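Local coordinates for flavin-nucleotide-binding protein (Azotobacter vinelandii, PDB 6RK0) that binds FAD and heme b and probably acts as a low-potential terminal oxidase associated with the iron-only nitrogenase, at residues E131-F136 / K154-T159; V69-S74 / G118-I123; L201-D206 / D218-R223; G139-P142 / E146-R149. All coordinates share one frame; numbering follows the deposited sequence.

The four contacts come in the chain order 2, 1, 4, 3 when taken by where each opens. Interactions 1, 2 and 4 lie in the part of the chain related to pyridoxamine 5'-phosphate oxidase. Interaction 2 sits on the heme-bearing strand 68-74. Interaction 1 is about 12 Å from it, centre to centre, and both touch the heme. Interactions 1 and 4 share helix 126-140, and the segments of interaction 4 fall between those of interaction 1. Interaction 3, in the C-terminal part, lies about 12 Å from interaction 4 between centres. The helix by the heme and the loop after it are joined to the C-terminal 3-10 turn through the Asp218-Arg147 salt bridge.

Interaction 1 of 4, residues E131-F136 / K154-T159. With HEM (protoporphyrin IX containing Fe), chain C.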
# COMPACT_ATOMS: atom_id res chain seq x y z
N GLU A 131 -8.02 26.05 -2.29
CA GLU A 131 -7.37 25.94 -3.58
C GLU A 131 -6.70 24.58 -3.75
O GLU A 131 -6.81 23.97 -4.82
CB GLU A 131 -6.38 27.09 -3.70
CG GLU A 131 -5.77 27.20 -5.06
CD GLU A 131 -5.13 28.54 -5.39
OE1 GLU A 131 -4.95 29.40 -4.50
OE2 GLU A 131 -4.78 28.77 -6.57
N LYS A 132 -6.01 24.11 -2.72
CA LYS A 132 -5.32 22.82 -2.80
C LYS A 132 -6.32 21.67 -2.94
O LYS A 132 -6.07 20.72 -3.70
CB LYS A 132 -4.43 22.61 -1.58
CG LYS A 132 -3.36 23.63 -1.26
CD LYS A 132 -2.32 23.73 -2.33
CE LYS A 132 -1.23 24.71 -2.01
NZ LYS A 132 -0.47 24.96 -3.25
N LEU A 133 -7.44 21.73 -2.21
CA LEU A 133 -8.45 20.67 -2.32
C LEU A 133 -9.06 20.61 -3.71
O LEU A 133 -9.34 19.51 -4.22
CB LEU A 133 -9.52 20.87 -1.25
CG LEU A 133 -9.03 20.59 0.17
CD1 LEU A 133 -9.99 21.19 1.20
CD2 LEU A 133 -8.85 19.06 0.42
N ARG A 134 -9.27 21.77 -4.36
CA ARG A 134 -9.75 21.72 -5.73
C ARG A 134 -8.71 21.08 -6.65
O ARG A 134 -9.07 20.30 -7.55
CB ARG A 134 -10.14 23.13 -6.22
CG ARG A 134 -10.59 23.13 -7.68
CD ARG A 134 -11.28 24.42 -8.12
NE ARG A 134 -11.83 24.29 -9.48
CZ ARG A 134 -12.75 25.09 -10.04
NH1 ARG A 134 -13.24 26.17 -9.40
NH2 ARG A 134 -13.16 24.82 -11.28
N ASN A 135 -7.42 21.36 -6.43
CA ASN A 135 -6.38 20.72 -7.23
C ASN A 135 -6.42 19.21 -7.04
O ASN A 135 -6.21 18.46 -8.01
CB ASN A 135 -5.01 21.26 -6.81
CG ASN A 135 -4.80 22.72 -7.14
OD1 ASN A 135 -5.44 23.28 -8.04
ND2 ASN A 135 -3.86 23.35 -6.42
N PHE A 136 -6.66 18.74 -5.81
CA PHE A 136 -6.76 17.30 -5.56
C PHE A 136 -7.88 16.68 -6.39
O PHE A 136 -7.67 15.70 -7.13
CB PHE A 136 -7.02 17.13 -4.06
CG PHE A 136 -7.28 15.73 -3.58
CD1 PHE A 136 -6.64 14.61 -4.10
CD2 PHE A 136 -8.19 15.56 -2.52
CE1 PHE A 136 -6.90 13.33 -3.55
CE2 PHE A 136 -8.42 14.29 -1.96
CZ PHE A 136 -7.76 13.19 -2.50
N LYS A 154 -18.11 25.71 5.91
CA LYS A 154 -17.92 24.79 7.03
C LYS A 154 -17.21 23.51 6.62
O LYS A 154 -16.50 22.91 7.43
CB LYS A 154 -19.26 24.46 7.68
CG LYS A 154 -19.24 23.31 8.69
CD LYS A 154 -20.61 22.64 8.70
CE LYS A 154 -20.62 21.15 9.07
NZ LYS A 154 -20.51 20.33 7.79
N GLU A 155 -17.42 23.05 5.38
CA GLU A 155 -16.74 21.87 4.87
C GLU A 155 -15.24 22.12 4.77
O GLU A 155 -14.42 21.28 5.18
CB GLU A 155 -17.36 21.47 3.54
CG GLU A 155 -18.74 20.88 3.69
CD GLU A 155 -19.52 20.70 2.40
OE1 GLU A 155 -19.27 21.44 1.41
OE2 GLU A 155 -20.40 19.80 2.39
N ILE A 156 -14.84 23.27 4.21
CA ILE A 156 -13.43 23.62 4.15
C ILE A 156 -12.84 23.68 5.54
O ILE A 156 -11.75 23.15 5.83
CB ILE A 156 -13.24 24.97 3.40
CG1 ILE A 156 -13.71 24.90 1.94
CG2 ILE A 156 -11.79 25.47 3.55
CD1 ILE A 156 -12.99 23.92 1.07
N GLU A 157 -13.54 24.35 6.47
CA GLU A 157 -12.97 24.56 7.79
C GLU A 157 -12.85 23.26 8.60
O GLU A 157 -12.01 23.18 9.50
CB GLU A 157 -13.73 25.63 8.53
CG GLU A 157 -13.62 26.93 7.72
CD GLU A 157 -13.77 28.22 8.46
OE1 GLU A 157 -14.81 28.89 8.30
OE2 GLU A 157 -12.80 28.63 9.11
N ALA A 158 -13.64 22.25 8.27
CA ALA A 158 -13.59 20.96 8.95
C ALA A 158 -12.44 20.09 8.44
O ALA A 158 -12.26 18.98 8.96
CB ALA A 158 -14.91 20.25 8.72
N THR A 159 -11.72 20.53 7.42
CA THR A 159 -10.72 19.71 6.73
C THR A 159 -9.32 20.20 7.08
O THR A 159 -9.08 21.40 7.14
CB THR A 159 -10.94 19.80 5.22
OG1 THR A 159 -12.31 19.51 4.91
CG2 THR A 159 -10.08 18.82 4.43
CHA HEM C . -11.96 12.00 5.12
CHB HEM C . -11.35 10.49 0.62
CHC HEM C . -12.02 15.00 -0.95
CHD HEM C . -12.92 16.45 3.52
C1A HEM C . -11.75 11.22 4.02
C2A HEM C . -11.53 9.78 4.09
C3A HEM C . -11.35 9.34 2.83
C4A HEM C . -11.47 10.52 1.99
CMA HEM C . -11.10 7.95 2.32
CAA HEM C . -11.53 8.92 5.37
CBA HEM C . -12.97 8.57 5.85
CGA HEM C . -12.85 7.38 6.77
O1A HEM C . -13.20 6.21 6.39
O2A HEM C . -12.34 7.56 7.93
C1B HEM C . -11.50 11.57 -0.22
C2B HEM C . -11.31 11.54 -1.65
C3B HEM C . -11.49 12.81 -2.06
C4B HEM C . -11.80 13.63 -0.91
CMB HEM C . -10.96 10.28 -2.42
CAB HEM C . -11.44 13.40 -3.45
CBB HEM C . -11.41 12.72 -4.59
C1C HEM C . -12.32 15.79 0.13
C2C HEM C . -12.59 17.19 0.06
C3C HEM C . -12.90 17.59 1.30
C4C HEM C . -12.78 16.44 2.16
CMC HEM C . -12.48 18.01 -1.21
CAC HEM C . -13.29 18.96 1.78
CBC HEM C . -14.06 19.77 1.00
C1D HEM C . -12.69 15.37 4.37
C2D HEM C . -12.80 15.41 5.80
C3D HEM C . -12.53 14.18 6.25
C4D HEM C . -12.24 13.35 5.09
CMD HEM C . -13.15 16.64 6.63
CAD HEM C . -12.57 13.68 7.68
CBD HEM C . -13.96 13.08 7.99
CGD HEM C . -14.10 12.78 9.47
O1D HEM C . -13.67 11.69 9.92
O2D HEM C . -14.63 13.63 10.22
NA HEM C . -11.72 11.65 2.72
NB HEM C . -11.81 12.83 0.22
NC HEM C . -12.45 15.35 1.41
ND HEM C . -12.36 14.11 3.94
FE HEM C . -12.06 13.52 2.09
O HOH W 1 -14.11 13.04 1.91
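Phe136 sets the rim of its ring over the pyrrole that carries one vinyl, on the His72 side of the heme, and vinyl carbon CBB lies over one face of the phenyl ring, offset toward its rim. Phe136 CE2 comes closest, 3.4 Å from heme C3B. The ring also stacks with Trp63 and meets the ring of His72, the axial heme ligand. One helical turn earlier, Leu133 points at the segment 154-159. Its CD1 meets Thr159 CG2 tip to tip at 4.0 Å and Ile156 CD1 at 4.1 Å. The same CD1 lies beside the heme vinyl carbon CAC, while CD2 faces the methyl CMC. Thr159 has its methyl anti to the backbone N and its hydroxyl beside that N (chi1 -51°). This turns OG1 back to donate to Glu155 O at 2.8 Å, with the donor tilted 22° from the carbonyl plane. Thr159 OG1 also lies 3.3 Å from heme CAC. A valine here would probably leave Glu155 O without this donor and free the link between Glu155 and Thr159. Tyr105 of the second subunit packs on Thr159. The contact is a mainly apolar wall beside the heme, with one buried hydroxyl turned into it and satisfied by Glu155 O.

Interaction 2 of 4, residues V69-S74 / G118-I123; sequences VYWHGS and GRAELI. With HEM (protoporphyrin IX containing Fe), chain C.
Ala120, Trp71 and Ile123 each have about the same surface buried here, and Tyr70 nearly as much. Ala120 points its CB at the benzo end of the Trp71 indole, 3.8 Å from CH2 and 4.1 Å from CZ2. The methyl approaches the ring obliquely. The indole stands between the backbone N and the carbonyl carbon of its own residue (chi1 62°), which swings the benzo end to Ala120. Three residues after Ala120, Ile123 sends its extended chain (chi2 -175°) to Tyr70. Its CD1 reaches the ring edge near the ring plane, 4.1 Å from CE2, and the two side chains cross at about a right angle. Strand 159-165 lies between the two segments in the antiparallel sheet, pairing with both strand 68-74 and strand 121-122. This explains why they meet through side chains. The strand 68-74 also carries the cofactors. His72 NE2 binds the heme iron at 2.0 Å, and water 1 is a further ligand at 2.1 Å. His72 O accepts a hydrogen bond from N3 of FAD. Thus one residue touches both redox groups, consistent with electron passage between flavin and heme. The packing itself is wholly apolar, and it covers the strand residues just before the iron ligand.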
# COMPACT_ATOMS: atom_id res chain seq x y z
N VAL A 69 4.12 17.10 -1.74
CA VAL A 69 2.91 16.29 -1.76
C VAL A 69 2.01 16.71 -0.64
O VAL A 69 2.46 17.26 0.38
CB VAL A 69 3.18 14.77 -1.68
CG1 VAL A 69 3.88 14.29 -2.94
CG2 VAL A 69 3.89 14.41 -0.41
N TYR A 70 0.72 16.46 -0.83
CA TYR A 70 -0.35 16.92 0.03
C TYR A 70 -1.28 15.76 0.36
O TYR A 70 -1.48 14.87 -0.47
CB TYR A 70 -1.21 18.00 -0.70
CG TYR A 70 -0.43 19.26 -1.02
CD1 TYR A 70 0.46 19.30 -2.09
CD2 TYR A 70 -0.55 20.40 -0.21
CE1 TYR A 70 1.21 20.46 -2.36
CE2 TYR A 70 0.20 21.55 -0.49
CZ TYR A 70 1.08 21.56 -1.55
OH TYR A 70 1.78 22.71 -1.79
N TRP A 71 -1.90 15.82 1.54
CA TRP A 71 -2.94 14.87 1.90
C TRP A 71 -3.92 15.60 2.83
O TRP A 71 -3.63 16.69 3.34
CB TRP A 71 -2.39 13.57 2.50
CG TRP A 71 -1.61 13.71 3.78
CD1 TRP A 71 -2.03 13.41 5.04
CD2 TRP A 71 -0.22 14.11 3.91
NE1 TRP A 71 -0.99 13.60 5.94
CE2 TRP A 71 0.12 14.02 5.27
CE3 TRP A 71 0.76 14.51 3.00
CZ2 TRP A 71 1.41 14.33 5.75
CZ3 TRP A 71 2.03 14.85 3.47
CH2 TRP A 71 2.33 14.74 4.82
N HIS A 72 -5.11 15.02 3.01
CA HIS A 72 -6.19 15.69 3.71
C HIS A 72 -6.86 14.74 4.69
O HIS A 72 -6.78 13.52 4.57
CB HIS A 72 -7.25 16.24 2.73
CG HIS A 72 -8.30 15.23 2.35
ND1 HIS A 72 -8.03 14.07 1.64
CD2 HIS A 72 -9.62 15.17 2.64
CE1 HIS A 72 -9.14 13.36 1.54
NE2 HIS A 72 -10.12 14.01 2.13
N GLY A 73 -7.60 15.33 5.63
CA GLY A 73 -8.42 14.56 6.55
C GLY A 73 -9.13 15.51 7.47
O GLY A 73 -9.41 16.66 7.11
N SER A 74 -9.47 15.09 8.68
CA SER A 74 -10.19 15.96 9.60
C SER A 74 -9.30 17.02 10.23
O SER A 74 -8.19 16.72 10.68
CB SER A 74 -10.81 15.11 10.71
OG SER A 74 -11.38 15.93 11.72
N GLY A 118 10.65 13.73 6.45
CA GLY A 118 10.86 15.07 6.98
C GLY A 118 9.67 15.59 7.75
O GLY A 118 8.82 14.85 8.23
N ARG A 119 9.66 16.91 7.90
CA ARG A 119 8.68 17.57 8.74
C ARG A 119 7.57 18.12 7.85
O ARG A 119 7.80 19.05 7.06
CB ARG A 119 9.34 18.68 9.55
CG ARG A 119 8.46 19.31 10.61
CD ARG A 119 8.09 18.35 11.72
NE ARG A 119 9.24 17.74 12.36
CZ ARG A 119 9.71 18.08 13.56
NH1 ARG A 119 9.14 19.07 14.26
NH2 ARG A 119 10.75 17.40 14.06
N ALA A 120 6.38 17.55 7.97
CA ALA A 120 5.23 18.03 7.25
C ALA A 120 4.71 19.32 7.90
O ALA A 120 5.03 19.65 9.04
CB ALA A 120 4.15 16.95 7.25
N GLU A 121 3.89 20.03 7.13
CA GLU A 121 3.35 21.32 7.52
C GLU A 121 1.86 21.36 7.26
O GLU A 121 1.41 20.88 6.22
CB GLU A 121 3.99 22.46 6.66
CG GLU A 121 5.53 22.46 6.72
CD GLU A 121 6.19 23.42 5.74
OE1 GLU A 121 5.51 24.30 5.14
OE2 GLU A 121 7.43 23.30 5.57
N LEU A 122 1.10 21.93 8.19
CA LEU A 122 -0.34 22.09 7.96
C LEU A 122 -0.62 23.39 7.24
O LEU A 122 0.05 24.40 7.46
CB LEU A 122 -1.12 22.17 9.26
CG LEU A 122 -1.11 20.92 10.10
CD1 LEU A 122 -1.95 21.16 11.35
CD2 LEU A 122 -1.57 19.65 9.34
N ILE A 123 -1.65 23.39 6.40
CA ILE A 123 -2.11 24.63 5.79
C ILE A 123 -3.13 25.27 6.73
O ILE A 123 -4.23 24.75 6.91
CB ILE A 123 -2.74 24.35 4.42
CG1 ILE A 123 -1.75 23.65 3.50
CG2 ILE A 123 -3.26 25.65 3.82
CD1 ILE A 123 -2.25 23.45 2.15
CHA HEM C . -11.96 12.00 5.12
CHB HEM C . -11.35 10.49 0.62
CHC HEM C . -12.02 15.00 -0.95
CHD HEM C . -12.92 16.45 3.52
C1A HEM C . -11.75 11.22 4.02
C2A HEM C . -11.53 9.78 4.09
C3A HEM C . -11.35 9.34 2.83
C4A HEM C . -11.47 10.52 1.99
CMA HEM C . -11.10 7.95 2.32
CAA HEM C . -11.53 8.92 5.37
CBA HEM C . -12.97 8.57 5.85
CGA HEM C . -12.85 7.38 6.77
O1A HEM C . -13.20 6.21 6.39
O2A HEM C . -12.34 7.56 7.93
C1B HEM C . -11.50 11.57 -0.22
C2B HEM C . -11.31 11.54 -1.65
C3B HEM C . -11.49 12.81 -2.06
C4B HEM C . -11.80 13.63 -0.91
CMB HEM C . -10.96 10.28 -2.42
CAB HEM C . -11.44 13.40 -3.45
CBB HEM C . -11.41 12.72 -4.59
C1C HEM C . -12.32 15.79 0.13
C2C HEM C . -12.59 17.19 0.06
C3C HEM C . -12.90 17.59 1.30
C4C HEM C . -12.78 16.44 2.16
CMC HEM C . -12.48 18.01 -1.21
CAC HEM C . -13.29 18.96 1.78
CBC HEM C . -14.06 19.77 1.00
C1D HEM C . -12.69 15.37 4.37
C2D HEM C . -12.80 15.41 5.80
C3D HEM C . -12.53 14.18 6.25
C4D HEM C . -12.24 13.35 5.09
CMD HEM C . -13.15 16.64 6.63
CAD HEM C . -12.57 13.68 7.68
CBD HEM C . -13.96 13.08 7.99
CGD HEM C . -14.10 12.78 9.47
O1D HEM C . -13.67 11.69 9.92
O2D HEM C . -14.63 13.63 10.22
NA HEM C . -11.72 11.65 2.72
NB HEM C . -11.81 12.83 0.22
NC HEM C . -12.45 15.35 1.41
ND HEM C . -12.36 14.11 3.94
FE HEM C . -12.06 13.52 2.09
O HOH W 1 -14.11 13.04 1.91

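Interaction 3 of 4, residues L201-D206 / D218-R223; sequences LPPEPD and DILKFR
Pro203 and Leu220 mark the closest backbone approach, with their CA atoms 7.7 Å apart. The segment 201-206 is extended, entering the short strand 204-205. Residues 218-221 are the last part of a 3-10 turn that begins earlier, and Lys221 N bonds there to Asp218 O at 3.0 Å. The chain then leaves as a loop. The Pro203 ring points at this turn and is gripped by two branched side chains. Ile219 CG2 comes to 3.7 Å from Pro203 CG, and the two side chains run past each other in opposite directions. Leu220 crosses the proline at about a right angle, and its CD2 rests 3.6 Å from Pro203 CD. Ile219 can use CG2 because that methyl lies anti to the backbone N, while its CG1 branch leads away (chi1 -59°). Lys221 NZ forms a salt bridge with Asp218 OD1 at 3.1 Å. The other oxygen, Asp218 OD2, forms a salt bridge with Arg147. Glu204 and Pro205 pair antiparallel with a strand of the second subunit, and Trp190 of that subunit packs on Pro203. The chemistry is carbon against carbon, so shape fit rather than polar bonding joins the C-terminal turn to this subunit-bridging arm.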
# COMPACT_ATOMS: atom_id res chain seq x y z
N LEU A 201 -12.41 -0.22 -13.68
CA LEU A 201 -13.55 -0.77 -14.38
C LEU A 201 -14.52 0.34 -14.75
O LEU A 201 -14.40 1.47 -14.26
CB LEU A 201 -14.23 -1.82 -13.49
CG LEU A 201 -13.34 -3.03 -13.14
CD1 LEU A 201 -14.10 -3.98 -12.24
CD2 LEU A 201 -12.82 -3.75 -14.38
N PRO A 202 -15.51 0.06 -15.60
CA PRO A 202 -16.47 1.10 -16.00
C PRO A 202 -17.19 1.68 -14.79
O PRO A 202 -17.54 0.96 -13.86
CB PRO A 202 -17.45 0.34 -16.91
CG PRO A 202 -16.60 -0.75 -17.53
CD PRO A 202 -15.70 -1.19 -16.38
N PRO A 203 -17.49 2.97 -14.81
CA PRO A 203 -18.17 3.58 -13.67
C PRO A 203 -19.56 3.03 -13.47
O PRO A 203 -20.26 2.67 -14.41
CB PRO A 203 -18.19 5.07 -14.02
CG PRO A 203 -17.05 5.23 -14.99
CD PRO A 203 -17.06 3.97 -15.80
N GLU A 204 -19.97 2.99 -12.21
CA GLU A 204 -21.27 2.49 -11.81
C GLU A 204 -22.07 3.63 -11.22
O GLU A 204 -21.71 4.19 -10.18
CB GLU A 204 -21.08 1.38 -10.79
CG GLU A 204 -20.31 0.27 -11.51
CD GLU A 204 -20.14 -0.97 -10.73
OE1 GLU A 204 -20.63 -1.06 -9.60
OE2 GLU A 204 -19.43 -1.85 -11.24
N PRO A 205 -23.16 4.02 -11.86
CA PRO A 205 -23.91 5.19 -11.39
C PRO A 205 -24.60 4.93 -10.07
O PRO A 205 -25.15 3.85 -9.82
CB PRO A 205 -24.95 5.42 -12.49
CG PRO A 205 -25.17 4.02 -13.09
CD PRO A 205 -23.75 3.43 -13.08
N ASP A 206 -24.69 5.99 -9.26
CA ASP A 206 -25.53 5.93 -8.07
C ASP A 206 -26.98 5.80 -8.54
O ASP A 206 -27.46 6.63 -9.33
CB ASP A 206 -25.37 7.27 -7.33
CG ASP A 206 -26.15 7.38 -6.05
OD1 ASP A 206 -26.89 6.43 -5.70
OD2 ASP A 206 -26.00 8.44 -5.38
N ASP A 218 -15.30 13.00 -18.66
CA ASP A 218 -14.05 13.11 -17.92
C ASP A 218 -13.92 12.06 -16.81
O ASP A 218 -12.80 11.81 -16.38
CB ASP A 218 -13.88 14.50 -17.32
CG ASP A 218 -13.45 15.53 -18.35
OD1 ASP A 218 -12.75 15.15 -19.32
OD2 ASP A 218 -13.81 16.72 -18.21
N ILE A 219 -15.03 11.48 -16.32
CA ILE A 219 -14.91 10.40 -15.33
C ILE A 219 -14.03 9.28 -15.86
O ILE A 219 -13.30 8.64 -15.09
CB ILE A 219 -16.32 9.87 -14.95
CG1 ILE A 219 -17.28 10.92 -14.37
CG2 ILE A 219 -16.22 8.70 -13.99
CD1 ILE A 219 -16.78 11.75 -13.32
N LEU A 220 -14.09 9.03 -17.18
CA LEU A 220 -13.33 7.94 -17.80
C LEU A 220 -11.84 8.24 -17.88
O LEU A 220 -11.07 7.34 -18.21
CB LEU A 220 -13.86 7.60 -19.20
CG LEU A 220 -15.33 7.16 -19.24
CD1 LEU A 220 -15.81 6.97 -20.65
CD2 LEU A 220 -15.55 5.90 -18.45
N LYS A 221 -11.44 9.46 -17.57
CA LYS A 221 -10.03 9.83 -17.54
C LYS A 221 -9.32 9.45 -16.24
O LYS A 221 -8.08 9.41 -16.21
CB LYS A 221 -9.86 11.31 -17.85
CG LYS A 221 -10.31 11.67 -19.27
CD LYS A 221 -9.94 13.09 -19.64
CE LYS A 221 -10.23 13.38 -21.11
NZ LYS A 221 -11.68 13.21 -21.43
N PHE A 222 -10.05 9.16 -15.17
CA PHE A 222 -9.39 8.72 -13.95
C PHE A 222 -8.63 7.42 -14.22
O PHE A 222 -9.18 6.49 -14.81
CB PHE A 222 -10.41 8.51 -12.83
CG PHE A 222 -9.84 7.78 -11.65
CD1 PHE A 222 -8.98 8.42 -10.75
CD2 PHE A 222 -10.06 6.43 -11.50
CE1 PHE A 222 -8.40 7.73 -9.71
CE2 PHE A 222 -9.48 5.75 -10.43
CZ PHE A 222 -8.66 6.40 -9.56
N ARG A 223 -7.38 7.36 -13.75
CA ARG A 223 -6.54 6.18 -13.94
C ARG A 223 -5.57 6.10 -12.79
O ARG A 223 -5.34 7.09 -12.09
CB ARG A 223 -5.78 6.25 -15.28
CG ARG A 223 -4.96 7.52 -15.49
CD ARG A 223 -3.54 7.44 -14.92
NE ARG A 223 -2.87 6.22 -15.40
CZ ARG A 223 -1.92 5.54 -14.74
NH1 ARG A 223 -1.39 5.99 -13.61
NH2 ARG A 223 -1.46 4.41 -15.28

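Interaction 4 of 4, residues G139-P142 / E146-R149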
# COMPACT_ATOMS: atom_id res chain seq x y z
N GLY A 139 -7.29 16.82 -10.12
CA GLY A 139 -6.21 15.93 -10.50
C GLY A 139 -6.64 14.49 -10.66
O GLY A 139 -6.00 13.72 -11.37
N LEU A 140 -7.72 14.09 -10.00
CA LEU A 140 -8.31 12.77 -10.19
C LEU A 140 -9.24 12.76 -11.40
O LEU A 140 -9.16 11.85 -12.23
CB LEU A 140 -9.08 12.36 -8.95
CG LEU A 140 -8.21 12.15 -7.72
CD1 LEU A 140 -9.09 11.93 -6.53
CD2 LEU A 140 -7.24 10.99 -7.93
N ILE A 141 -10.12 13.76 -11.50
CA ILE A 141 -11.11 13.81 -12.57
C ILE A 141 -11.08 15.23 -13.12
O ILE A 141 -11.52 16.16 -12.44
CB ILE A 141 -12.53 13.46 -12.10
CG1 ILE A 141 -12.60 12.03 -11.51
CG2 ILE A 141 -13.52 13.60 -13.27
CD1 ILE A 141 -13.83 11.79 -10.69
N PRO A 142 -10.60 15.44 -14.36
CA PRO A 142 -10.53 16.81 -14.87
C PRO A 142 -11.90 17.48 -14.86
O PRO A 142 -12.93 16.87 -15.19
CB PRO A 142 -10.01 16.63 -16.31
CG PRO A 142 -9.23 15.34 -16.27
CD PRO A 142 -10.01 14.47 -15.30
N GLU A 146 -15.92 21.90 -10.43
CA GLU A 146 -16.90 22.84 -10.96
C GLU A 146 -18.29 22.26 -11.10
O GLU A 146 -19.25 23.03 -11.15
CB GLU A 146 -16.41 23.28 -12.36
CG GLU A 146 -17.53 23.58 -13.43
CD GLU A 146 -17.11 24.48 -14.60
OE1 GLU A 146 -15.90 24.57 -14.90
OE2 GLU A 146 -17.99 25.13 -15.21
N ARG A 147 -18.37 20.93 -11.32
CA ARG A 147 -19.64 20.25 -11.52
C ARG A 147 -20.42 20.04 -10.23
O ARG A 147 -21.62 19.75 -10.27
CB ARG A 147 -19.46 18.89 -12.22
CG ARG A 147 -18.67 18.93 -13.56
CD ARG A 147 -18.54 17.57 -14.22
NE ARG A 147 -17.78 17.78 -15.44
CZ ARG A 147 -16.51 17.41 -15.65
NH1 ARG A 147 -15.80 16.69 -14.77
NH2 ARG A 147 -15.94 17.75 -16.79
N LEU A 148 -19.76 20.12 -9.09
CA LEU A 148 -20.31 19.64 -7.82
C LEU A 148 -21.18 20.69 -7.16
O LEU A 148 -21.13 21.89 -7.48
CB LEU A 148 -19.18 19.22 -6.88
CG LEU A 148 -18.23 18.20 -7.49
CD1 LEU A 148 -17.05 17.93 -6.52
CD2 LEU A 148 -18.93 16.92 -7.85
N ARG A 149 -21.96 20.25 -6.19
CA ARG A 149 -22.72 21.16 -5.34
C ARG A 149 -21.72 22.12 -4.70
O ARG A 149 -20.78 21.66 -4.03
CB ARG A 149 -23.53 20.40 -4.28
CG ARG A 149 -24.48 21.27 -3.46
CD ARG A 149 -23.81 21.85 -2.24
NE ARG A 149 -23.58 20.81 -1.23
CZ ARG A 149 -22.55 20.74 -0.39
NH1 ARG A 149 -22.54 19.78 0.54
NH2 ARG A 149 -21.52 21.58 -0.43
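This is a side chain to backbone hydrogen bond with a small apolar flank, within the connection that follows helix 126-140. The connection leads toward helix 153-157 in the split-barrel, FMN-binding type fold suggested by the family. Ile141 is the first residue past the helix to leave helical angles, and Pro142 comes next. Arg147, later in the same connection, reaches back. Its chain is extended from CG to NE (chi3 -180°), which carries the guanidinium out to the Pro142 carbonyl. NH1 also forms a salt bridge with Glu144, and NH2 forms one with Asp218, whose carboxylate belongs to the C-terminal 3-10 turn. The guanidinium thus ties the connection to itself and to that turn. Ile141 crosses the arginine at about a right angle, and its CG2 lies at the guanidinium edge, 4.1 Å from NH1. Ile141 also packs on Ile219 and on Ile100 of the second subunit. A leucine in place of Arg147 would probably leave the Pro142 carbonyl without this donor, Glu144 without this partner, and Asp218 with Lys221 but not the arginine. The two carboxylates probably balance the guanidinium charge. The bond itself runs from NH1 to Pro142 O, 2.9 Å long, with an N-H...O angle of 152° and the oxygen 18° out of the guanidinium plane.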